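Local coordinates for condensin complex subunit 3 (Schizosaccharomyces pombe, PDB 5OQR), which serves as a regulatory subunit of condensin, the complex required to convert interphase chromatin into condensed, mitotic-like chromosomes, at residues A396-E407 with R461-N472. Numbering follows the deposited sequence.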
loop_
_atom_site.group_PDB
_atom_site.type_symbol
_atom_site.label_atom_id
_atom_site.label_comp_id
_atom_site.label_asym_id
_atom_site.label_seq_id
_atom_site.Cartn_x
_atom_site.Cartn_y
_atom_site.Cartn_z
ATOM N N ALA A 396 -5.869 37.291 -14.349
ATOM C CA ALA A 396 -4.612 36.551 -14.346
ATOM C C ALA A 396 -4.720 35.426 -13.322
ATOM O O ALA A 396 -4.128 35.488 -12.240
ATOM C CB ALA A 396 -3.437 37.480 -14.046
ATOM N N LEU A 397 -5.486 34.397 -13.668
ATOM C CA LEU A 397 -5.666 33.264 -12.782
ATOM C C LEU A 397 -4.355 32.489 -12.668
ATOM O O LEU A 397 -3.527 32.522 -13.581
ATOM C CB LEU A 397 -6.764 32.341 -13.306
ATOM C CG LEU A 397 -8.216 32.832 -13.421
ATOM C CD1 LEU A 397 -8.353 34.341 -13.521
ATOM C CD2 LEU A 397 -8.880 32.172 -14.621
ATOM N N PRO A 398 -4.139 31.779 -11.564
ATOM C CA PRO A 398 -2.936 30.952 -11.455
ATOM C C PRO A 398 -3.030 29.727 -12.349
ATOM O O PRO A 398 -4.108 29.327 -12.796
ATOM C CB PRO A 398 -2.905 30.564 -9.977
ATOM C CG PRO A 398 -4.337 30.546 -9.584
ATOM C CD PRO A 398 -4.988 31.664 -10.364
ATOM N N ASP A 399 -1.869 29.124 -12.606
ATOM C CA ASP A 399 -1.828 27.948 -13.467
ATOM C C ASP A 399 -2.741 26.845 -12.948
ATOM O O ASP A 399 -3.249 26.036 -13.733
ATOM C CB ASP A 399 -0.392 27.435 -13.585
ATOM C CG ASP A 399 -0.224 26.420 -14.700
ATOM O OD1 ASP A 399 -0.790 26.634 -15.793
ATOM O OD2 ASP A 399 0.471 25.404 -14.485
ATOM N N SER A 400 -2.971 26.803 -11.634
ATOM C CA SER A 400 -3.803 25.752 -11.058
ATOM C C SER A 400 -5.242 25.853 -11.546
ATOM O O SER A 400 -5.855 24.840 -11.905
ATOM C CB SER A 400 -3.749 25.828 -9.533
ATOM O OG SER A 400 -3.988 27.151 -9.081
ATOM N N LEU A 401 -5.800 27.065 -11.569
ATOM C CA LEU A 401 -7.194 27.245 -11.950
ATOM C C LEU A 401 -7.390 27.340 -13.456
ATOM O O LEU A 401 -8.501 27.099 -13.934
ATOM C CB LEU A 401 -7.761 28.498 -11.280
ATOM C CG LEU A 401 -7.850 28.454 -9.752
ATOM C CD1 LEU A 401 -8.232 29.811 -9.204
ATOM C CD2 LEU A 401 -8.849 27.408 -9.298
ATOM N N ILE A 402 -6.344 27.675 -14.213
ATOM C CA ILE A 402 -6.475 27.790 -15.664
ATOM C C ILE A 402 -7.056 26.512 -16.254
ATOM O O ILE A 402 -7.946 26.555 -17.112
ATOM C CB ILE A 402 -5.112 28.135 -16.295
ATOM C CG1 ILE A 402 -4.763 29.600 -16.018
ATOM C CG2 ILE A 402 -5.119 27.855 -17.805
ATOM C CD1 ILE A 402 -3.383 30.015 -16.487
ATOM N N SER A 403 -6.561 25.356 -15.812
ATOM C CA SER A 403 -6.982 24.093 -16.408
ATOM C C SER A 403 -8.464 23.842 -16.172
ATOM O O SER A 403 -9.204 23.501 -17.101
ATOM C CB SER A 403 -6.144 22.949 -15.843
ATOM O OG SER A 403 -4.761 23.230 -15.969
ATOM N N LEU A 404 -8.917 23.997 -14.928
ATOM C CA LEU A 404 -10.326 23.771 -14.625
ATOM C C LEU A 404 -11.226 24.770 -15.340
ATOM O O LEU A 404 -12.344 24.422 -15.735
ATOM C CB LEU A 404 -10.549 23.836 -13.115
ATOM C CG LEU A 404 -9.916 22.708 -12.298
ATOM C CD1 LEU A 404 -10.132 22.949 -10.817
ATOM C CD2 LEU A 404 -10.477 21.353 -12.697
ATOM N N HIS A 405 -10.765 26.009 -15.514
ATOM C CA HIS A 405 -11.546 26.988 -16.261
ATOM C C HIS A 405 -11.720 26.556 -17.708
ATOM O O HIS A 405 -12.832 26.568 -18.245
ATOM C CB HIS A 405 -10.876 28.359 -16.196
ATOM C CG HIS A 405 -11.245 29.155 -14.984
ATOM N ND1 HIS A 405 -10.490 29.154 -13.833
ATOM C CD2 HIS A 405 -12.295 29.972 -14.744
ATOM C CE1 HIS A 405 -11.057 29.940 -12.936
ATOM N NE2 HIS A 405 -12.154 30.447 -13.464
ATOM N N ILE A 406 -10.621 26.177 -18.360
ATOM C CA ILE A 406 -10.681 25.779 -19.760
ATOM C C ILE A 406 -11.386 24.438 -19.913
ATOM O O ILE A 406 -12.047 24.189 -20.927
ATOM C CB ILE A 406 -9.262 25.758 -20.352
ATOM C CG1 ILE A 406 -8.700 27.183 -20.374
ATOM C CG2 ILE A 406 -9.264 25.142 -21.753
ATOM C CD1 ILE A 406 -7.259 27.297 -20.820
ATOM N N GLU A 407 -11.262 23.555 -18.922
ATOM C CA GLU A 407 -11.986 22.290 -18.966
ATOM C C GLU A 407 -13.488 22.517 -18.850
ATOM O O GLU A 407 -14.275 21.897 -19.573
ATOM C CB GLU A 407 -11.488 21.372 -17.850
ATOM C CG GLU A 407 -12.196 20.035 -17.770
ATOM C CD GLU A 407 -11.647 19.156 -16.661
ATOM O OE1 GLU A 407 -10.616 19.528 -16.059
ATOM O OE2 GLU A 407 -12.247 18.095 -16.389
ATOM N N ARG A 461 1.463 32.588 -20.069
ATOM C CA ARG A 461 0.032 32.404 -19.858
ATOM C C ARG A 461 -0.657 31.992 -21.150
ATOM O O ARG A 461 -1.565 31.155 -21.136
ATOM C CB ARG A 461 -0.594 33.684 -19.310
ATOM C CG ARG A 461 -2.021 33.494 -18.809
ATOM C CD ARG A 461 -2.727 34.819 -18.598
ATOM N NE ARG A 461 -1.839 35.820 -18.021
ATOM C CZ ARG A 461 -1.419 35.808 -16.760
ATOM N NH1 ARG A 461 -0.608 36.763 -16.327
ATOM N NH2 ARG A 461 -1.800 34.841 -15.936
ATOM N N CYS A 462 -0.242 32.573 -22.275
ATOM C CA CYS A 462 -0.816 32.190 -23.559
ATOM C C CYS A 462 -0.554 30.720 -23.848
ATOM O O CYS A 462 -1.479 29.959 -24.143
ATOM C CB CYS A 462 -0.248 33.071 -24.673
ATOM S SG CYS A 462 -0.840 34.773 -24.643
ATOM N N LEU A 463 0.709 30.301 -23.753
ATOM C CA LEU A 463 1.047 28.904 -23.990
ATOM C C LEU A 463 0.304 27.979 -23.039
ATOM O O LEU A 463 -0.061 26.863 -23.421
ATOM C CB LEU A 463 2.554 28.702 -23.858
ATOM C CG LEU A 463 3.420 29.387 -24.916
ATOM C CD1 LEU A 463 4.888 29.282 -24.546
ATOM C CD2 LEU A 463 3.174 28.781 -26.288
ATOM N N SER A 464 0.073 28.417 -21.801
ATOM C CA SER A 464 -0.744 27.628 -20.887
ATOM C C SER A 464 -2.169 27.487 -21.398
ATOM O O SER A 464 -2.807 26.453 -21.175
ATOM C CB SER A 464 -0.737 28.264 -19.499
ATOM O OG SER A 464 0.573 28.284 -18.966
ATOM N N TYR A 465 -2.691 28.510 -22.078
ATOM C CA TYR A 465 -4.006 28.392 -22.697
ATOM C C TYR A 465 -3.952 27.476 -23.910
ATOM O O TYR A 465 -4.890 26.715 -24.163
ATOM C CB TYR A 465 -4.533 29.769 -23.105
ATOM C CG TYR A 465 -4.999 30.654 -21.971
ATOM C CD1 TYR A 465 -4.560 30.456 -20.669
ATOM C CD2 TYR A 465 -5.890 31.690 -22.207
ATOM C CE1 TYR A 465 -4.992 31.273 -19.641
ATOM C CE2 TYR A 465 -6.325 32.507 -21.188
ATOM C CZ TYR A 465 -5.873 32.295 -19.908
ATOM O OH TYR A 465 -6.312 33.111 -18.894
ATOM N N VAL A 466 -2.865 27.552 -24.680
ATOM C CA VAL A 466 -2.684 26.651 -25.813
ATOM C C VAL A 466 -2.584 25.216 -25.325
ATOM O O VAL A 466 -3.176 24.300 -25.907
ATOM C CB VAL A 466 -1.436 27.052 -26.622
ATOM C CG1 VAL A 466 -1.303 26.183 -27.859
ATOM C CG2 VAL A 466 -1.495 28.517 -27.013
ATOM N N GLN A 467 -1.829 25.002 -24.250
ATOM C CA GLN A 467 -1.664 23.662 -23.704
ATOM C C GLN A 467 -3.008 23.061 -23.312
ATOM O O GLN A 467 -3.309 21.911 -23.649
ATOM C CB GLN A 467 -0.719 23.715 -22.505
ATOM C CG GLN A 467 -0.277 22.366 -21.991
ATOM C CD GLN A 467 0.665 22.488 -20.813
ATOM O OE1 GLN A 467 1.106 23.584 -20.470
ATOM N NE2 GLN A 467 0.979 21.362 -20.186
ATOM N N CYS A 468 -3.835 23.829 -22.602
ATOM C CA CYS A 468 -5.134 23.319 -22.179
ATOM C C CYS A 468 -6.079 23.137 -23.357
ATOM O O CYS A 468 -6.999 22.315 -23.290
ATOM C CB CYS A 468 -5.757 24.259 -21.150
ATOM S SG CYS A 468 -4.936 24.269 -19.553
ATOM N N LEU A 469 -5.881 23.894 -24.434
ATOM C CA LEU A 469 -6.732 23.751 -25.609
ATOM C C LEU A 469 -6.596 22.357 -26.206
ATOM O O LEU A 469 -7.584 21.634 -26.370
ATOM C CB LEU A 469 -6.377 24.825 -26.641
ATOM C CG LEU A 469 -6.924 24.631 -28.060
ATOM C CD1 LEU A 469 -8.431 24.504 -28.062
ATOM C CD2 LEU A 469 -6.489 25.774 -28.956
ATOM N N PHE A 470 -5.368 21.959 -26.532
ATOM C CA PHE A 470 -5.126 20.660 -27.140
ATOM C C PHE A 470 -5.228 19.512 -26.147
ATOM O O PHE A 470 -5.216 18.350 -26.567
ATOM C CB PHE A 470 -3.754 20.659 -27.814
ATOM C CG PHE A 470 -3.661 21.611 -28.969
ATOM C CD1 PHE A 470 -4.350 21.359 -30.141
ATOM C CD2 PHE A 470 -2.903 22.764 -28.881
ATOM C CE1 PHE A 470 -4.279 22.231 -31.203
ATOM C CE2 PHE A 470 -2.827 23.639 -29.944
ATOM C CZ PHE A 470 -3.516 23.371 -31.105
ATOM N N GLU A 471 -5.336 19.803 -24.852
ATOM C CA GLU A 471 -5.640 18.772 -23.870
ATOM C C GLU A 471 -7.108 18.376 -23.876
ATOM O O GLU A 471 -7.443 17.296 -23.380
ATOM C CB GLU A 471 -5.263 19.249 -22.466
ATOM C CG GLU A 471 -3.942 18.715 -21.956
ATOM C CD GLU A 471 -3.514 19.368 -20.656
ATOM O OE1 GLU A 471 -4.363 20.017 -20.008
ATOM O OE2 GLU A 471 -2.328 19.238 -20.283
ATOM N N ASN A 472 -7.984 19.215 -24.428
ATOM C CA ASN A 472 -9.426 19.027 -24.323
ATOM C C ASN A 472 -10.090 18.710 -25.657
ATOM O O ASN A 472 -11.320 18.769 -25.751
ATOM C CB ASN A 472 -10.068 20.269 -23.706
ATOM C CG ASN A 472 -9.944 20.298 -22.201
ATOM O OD1 ASN A 472 -9.029 20.910 -21.654
ATOM N ND2 ASN A 472 -10.864 19.629 -21.520
#
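Ile402 packs as a knob against helix 461-471, in a hole formed by Arg461, Ser464, Tyr465 and Cys468. Its CD1 meets the edge of the Tyr465 ring, 3.8 Å from CE1, and its CG2 lies 4.0 Å from Cys468 SG. One turn on, Ile406 puts both branches against Cys468: with CG1 anti to the carbonyl carbon (chi1 -66°), CD1 drops onto Cys468 CB, and CG2 flanks the same atom at 3.7 Å. Phe419 and Leu423 of helix 416-434 also pack on Ile406. The two helix axes come within 9.7 Å and cross at -43°.

Polar groups sit around this apolar strip. Ser403 OG rests 3.7 Å from Cys468 SG, while the Tyr465 hydroxyl is hydrogen-bonded to Leu392 O and Ser464 OG to Leu460 O and Lys505. Arg461, bent at chi3 (-40°), brings one face of its guanidinium over Ala396 CB, with NH2 3.7 Å from Leu397 O near the group's plane. Ala396 is poorly ordered, so this end is less certain. Cutting Arg461 back to an alanine would probably leave Ala396 CB without the guanidinium face and thin the hole where the arginine chain passes Ile402. Glu407 turns its carboxylate to a salt bridge with a basic side chain of another protein's chain.

No hydrogen bond links the two segments, so the join between HEAT repeat 6 and helix 457-471 rests chiefly on side-chain shape and apolar burial.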